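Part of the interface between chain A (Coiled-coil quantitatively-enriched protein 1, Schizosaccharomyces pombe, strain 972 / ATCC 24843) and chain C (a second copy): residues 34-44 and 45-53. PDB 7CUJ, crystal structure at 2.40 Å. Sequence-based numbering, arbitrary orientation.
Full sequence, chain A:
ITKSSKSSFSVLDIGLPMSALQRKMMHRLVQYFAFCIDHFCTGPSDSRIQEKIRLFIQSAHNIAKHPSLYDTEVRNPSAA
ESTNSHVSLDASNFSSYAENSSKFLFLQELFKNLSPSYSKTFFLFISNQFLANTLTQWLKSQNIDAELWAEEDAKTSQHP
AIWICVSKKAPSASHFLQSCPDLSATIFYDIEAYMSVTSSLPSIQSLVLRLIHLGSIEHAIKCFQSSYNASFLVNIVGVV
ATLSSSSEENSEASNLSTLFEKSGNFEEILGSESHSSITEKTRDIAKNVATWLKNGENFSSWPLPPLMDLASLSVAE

Chain A (34-44) AFCIDHFCTGP
Chain C (45-53) SDSRIQEKI

A buried histidine at an interface is often satisfied on every side, and A:His39 (chi1 t, chi2 88°) is a clear example. Chain A is helical from A:Ala34 through A:Phe40 at least, and A:Gly43 is extended (phi/psi 175/179°); the chain C helix, which begins at C:Ser47 and runs on past C:Ile53, crosses it at 127°, axes 11.5 Å apart, with the CA atoms of A:His39 and C:Arg48 8.1 Å apart.

C:Asp46 (chi1 p) caps its own helix through OD1, 3.0 Å from C:Ile49 N, while its OD2 accepts from A:His39 NE2 at 2.9 Å. C:Arg48 (m, t, p, chi4 −112°) lays its guanidinium flat on the imidazole, centres 4.2 Å apart and planes at 24°. C:Arg48 NH2 donates to A:His39 O (2.9 Å), and C:Arg48 NH1 makes a weak hydrogen bond to A:Pro44 O (2.7 Å). A:Gly43 lies on the other guanidinium face, where a CB would clash with CZ. C:Ile49 (m, m) covers the opposite imidazole face, CD1 3.8 Å from the ring centroid, and meets the edge of A:Phe35 (chi1 t), C:Ile49 CD1 to A:Phe35 CE1, 4.0 Å.

C:Lys52 (m, t, t, t) passes A:Phe35, CD to CZ 3.7 Å, and donates from NZ to A:His39 ND1 (3.2 Å). Two waters bridge C:Lys52 NZ to A:Asp38 OD2; the two atoms themselves are 4.5 Å apart, beyond a salt bridge.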

# COMPACT_ATOMS: atom_id res chain seq x y z
N ALA A 34 4.44 1.83 2.94
CA ALA A 34 5.50 1.62 1.96
C ALA A 34 5.13 2.19 0.60
O ALA A 34 5.89 2.97 0.04
CB ALA A 34 5.89 0.16 1.89
N PHE A 35 3.94 1.82 0.09
CA PHE A 35 3.45 2.27 -1.20
C PHE A 35 3.38 3.80 -1.24
O PHE A 35 3.89 4.42 -2.16
CB PHE A 35 2.07 1.68 -1.51
CG PHE A 35 1.52 2.08 -2.86
CD1 PHE A 35 0.90 3.30 -3.06
CD2 PHE A 35 1.66 1.23 -3.96
CE1 PHE A 35 0.42 3.67 -4.31
CE2 PHE A 35 1.18 1.60 -5.21
CZ PHE A 35 0.55 2.81 -5.38
N CYS A 36 2.72 4.36 -0.22
CA CYS A 36 2.45 5.78 -0.09
C CYS A 36 3.75 6.59 -0.05
O CYS A 36 3.83 7.65 -0.66
CB CYS A 36 1.65 6.03 1.18
SG CYS A 36 0.96 7.70 1.28
N ILE A 37 4.75 6.09 0.69
CA ILE A 37 6.03 6.77 0.83
C ILE A 37 6.75 6.75 -0.52
O ILE A 37 7.24 7.79 -0.97
CB ILE A 37 6.87 6.15 1.96
CG1 ILE A 37 6.36 6.56 3.34
CG2 ILE A 37 8.35 6.49 1.79
CD1 ILE A 37 6.90 5.73 4.49
N ASP A 38 6.77 5.57 -1.16
CA ASP A 38 7.43 5.39 -2.44
C ASP A 38 6.82 6.34 -3.47
O ASP A 38 7.55 6.97 -4.24
CB ASP A 38 7.40 3.93 -2.89
CG ASP A 38 8.02 3.71 -4.26
OD1 ASP A 38 9.24 3.91 -4.40
OD2 ASP A 38 7.26 3.35 -5.19
N HIS A 39 5.49 6.44 -3.47
CA HIS A 39 4.76 7.28 -4.39
C HIS A 39 5.12 8.75 -4.17
O HIS A 39 5.51 9.44 -5.11
CB HIS A 39 3.25 7.04 -4.26
CG HIS A 39 2.43 7.80 -5.26
ND1 HIS A 39 2.14 7.30 -6.52
CD2 HIS A 39 1.84 9.01 -5.19
CE1 HIS A 39 1.41 8.17 -7.18
NE2 HIS A 39 1.21 9.23 -6.38
N PHE A 40 5.01 9.19 -2.91
CA PHE A 40 5.17 10.58 -2.53
C PHE A 40 6.61 11.06 -2.74
O PHE A 40 6.83 12.22 -3.08
CB PHE A 40 4.74 10.76 -1.07
CG PHE A 40 5.03 12.12 -0.48
CD1 PHE A 40 4.26 13.22 -0.83
CD2 PHE A 40 6.06 12.29 0.44
CE1 PHE A 40 4.52 14.47 -0.29
CE2 PHE A 40 6.31 13.54 0.98
CZ PHE A 40 5.55 14.63 0.62
N CYS A 41 7.57 10.15 -2.55
CA CYS A 41 8.98 10.53 -2.53
C CYS A 41 9.64 10.40 -3.90
O CYS A 41 10.82 10.74 -4.04
CB CYS A 41 9.75 9.71 -1.50
SG CYS A 41 9.44 10.21 0.21
N THR A 42 8.91 9.92 -4.92
CA THR A 42 9.52 9.69 -6.22
C THR A 42 8.87 10.53 -7.33
O THR A 42 9.24 10.39 -8.49
CB THR A 42 9.53 8.21 -6.63
OG1 THR A 42 8.20 7.71 -6.54
CG2 THR A 42 10.48 7.37 -5.81
N GLY A 43 7.92 11.39 -6.97
CA GLY A 43 7.28 12.23 -7.98
C GLY A 43 6.13 13.07 -7.43
O GLY A 43 5.80 12.99 -6.25
N PRO A 44 5.48 13.90 -8.29
CA PRO A 44 4.28 14.64 -7.89
C PRO A 44 3.19 13.70 -7.38
O PRO A 44 3.00 12.61 -7.92
CB PRO A 44 3.82 15.29 -9.21
CG PRO A 44 5.08 15.39 -10.05
CD PRO A 44 5.88 14.16 -9.68
N SER C 45 -7.48 11.23 -7.95
CA SER C 45 -6.13 10.68 -7.89
C SER C 45 -5.28 11.28 -9.00
O SER C 45 -5.81 11.81 -9.97
CB SER C 45 -6.17 9.17 -7.96
OG SER C 45 -6.81 8.74 -9.16
N ASP C 46 -3.95 11.17 -8.84
CA ASP C 46 -3.01 11.77 -9.78
C ASP C 46 -2.70 10.79 -10.91
O ASP C 46 -3.09 9.63 -10.88
CB ASP C 46 -1.75 12.26 -9.07
CG ASP C 46 -0.94 11.16 -8.39
OD1 ASP C 46 -0.54 10.21 -9.09
OD2 ASP C 46 -0.72 11.27 -7.17
N SER C 47 -1.97 11.31 -11.91
CA SER C 47 -1.55 10.60 -13.11
C SER C 47 -0.88 9.27 -12.77
O SER C 47 -1.14 8.27 -13.43
CB SER C 47 -0.65 11.49 -13.93
OG SER C 47 0.25 10.73 -14.71
N ARG C 48 -0.03 9.28 -11.75
CA ARG C 48 0.85 8.16 -11.44
C ARG C 48 0.09 7.03 -10.74
O ARG C 48 0.46 5.87 -10.86
CB ARG C 48 2.09 8.63 -10.68
CG ARG C 48 3.16 9.24 -11.58
CD ARG C 48 4.22 10.05 -10.86
NE ARG C 48 5.02 9.25 -9.95
CZ ARG C 48 5.00 9.36 -8.63
NH1 ARG C 48 4.22 10.25 -8.04
NH2 ARG C 48 5.77 8.57 -7.89
N ILE C 49 -0.96 7.39 -9.98
CA ILE C 49 -1.83 6.39 -9.38
C ILE C 49 -2.54 5.64 -10.51
O ILE C 49 -2.56 4.41 -10.52
CB ILE C 49 -2.84 7.03 -8.40
CG1 ILE C 49 -2.17 7.60 -7.15
CG2 ILE C 49 -3.97 6.06 -8.05
CD1 ILE C 49 -1.61 6.56 -6.20
N GLN C 50 -3.09 6.41 -11.45
CA GLN C 50 -3.80 5.91 -12.61
C GLN C 50 -2.91 4.95 -13.41
O GLN C 50 -3.38 3.93 -13.89
CB GLN C 50 -4.28 7.07 -13.48
CG GLN C 50 -5.39 7.89 -12.84
CD GLN C 50 -5.69 9.18 -13.58
OE1 GLN C 50 -5.27 9.38 -14.72
NE2 GLN C 50 -6.44 10.06 -12.93
N GLU C 51 -1.62 5.30 -13.52
CA GLU C 51 -0.65 4.50 -14.24
C GLU C 51 -0.47 3.14 -13.56
O GLU C 51 -0.38 2.12 -14.24
CB GLU C 51 0.67 5.27 -14.36
CG GLU C 51 1.82 4.45 -14.91
CD GLU C 51 3.16 5.17 -14.94
OE1 GLU C 51 3.87 5.04 -15.96
OE2 GLU C 51 3.50 5.86 -13.94
N LYS C 52 -0.44 3.14 -12.23
CA LYS C 52 -0.25 1.91 -11.47
C LYS C 52 -1.52 1.05 -11.54
O LYS C 52 -1.42 -0.17 -11.52
CB LYS C 52 0.20 2.21 -10.04
CG LYS C 52 1.68 2.52 -9.89
CD LYS C 52 1.99 3.46 -8.75
CE LYS C 52 3.46 3.80 -8.65
NZ LYS C 52 3.72 4.72 -7.52
N ILE C 53 -2.69 1.70 -11.64
CA ILE C 53 -3.96 1.02 -11.77
C ILE C 53 -4.00 0.26 -13.10
O ILE C 53 -4.60 -0.81 -13.18
CB ILE C 53 -5.16 1.98 -11.59
CG1 ILE C 53 -5.35 2.40 -10.13
CG2 ILE C 53 -6.44 1.39 -12.17
CD1 ILE C 53 -5.87 1.30 -9.22
O HOH W 1 4.55 3.09 -4.93
O HOH W 2 6.27 5.60 -7.21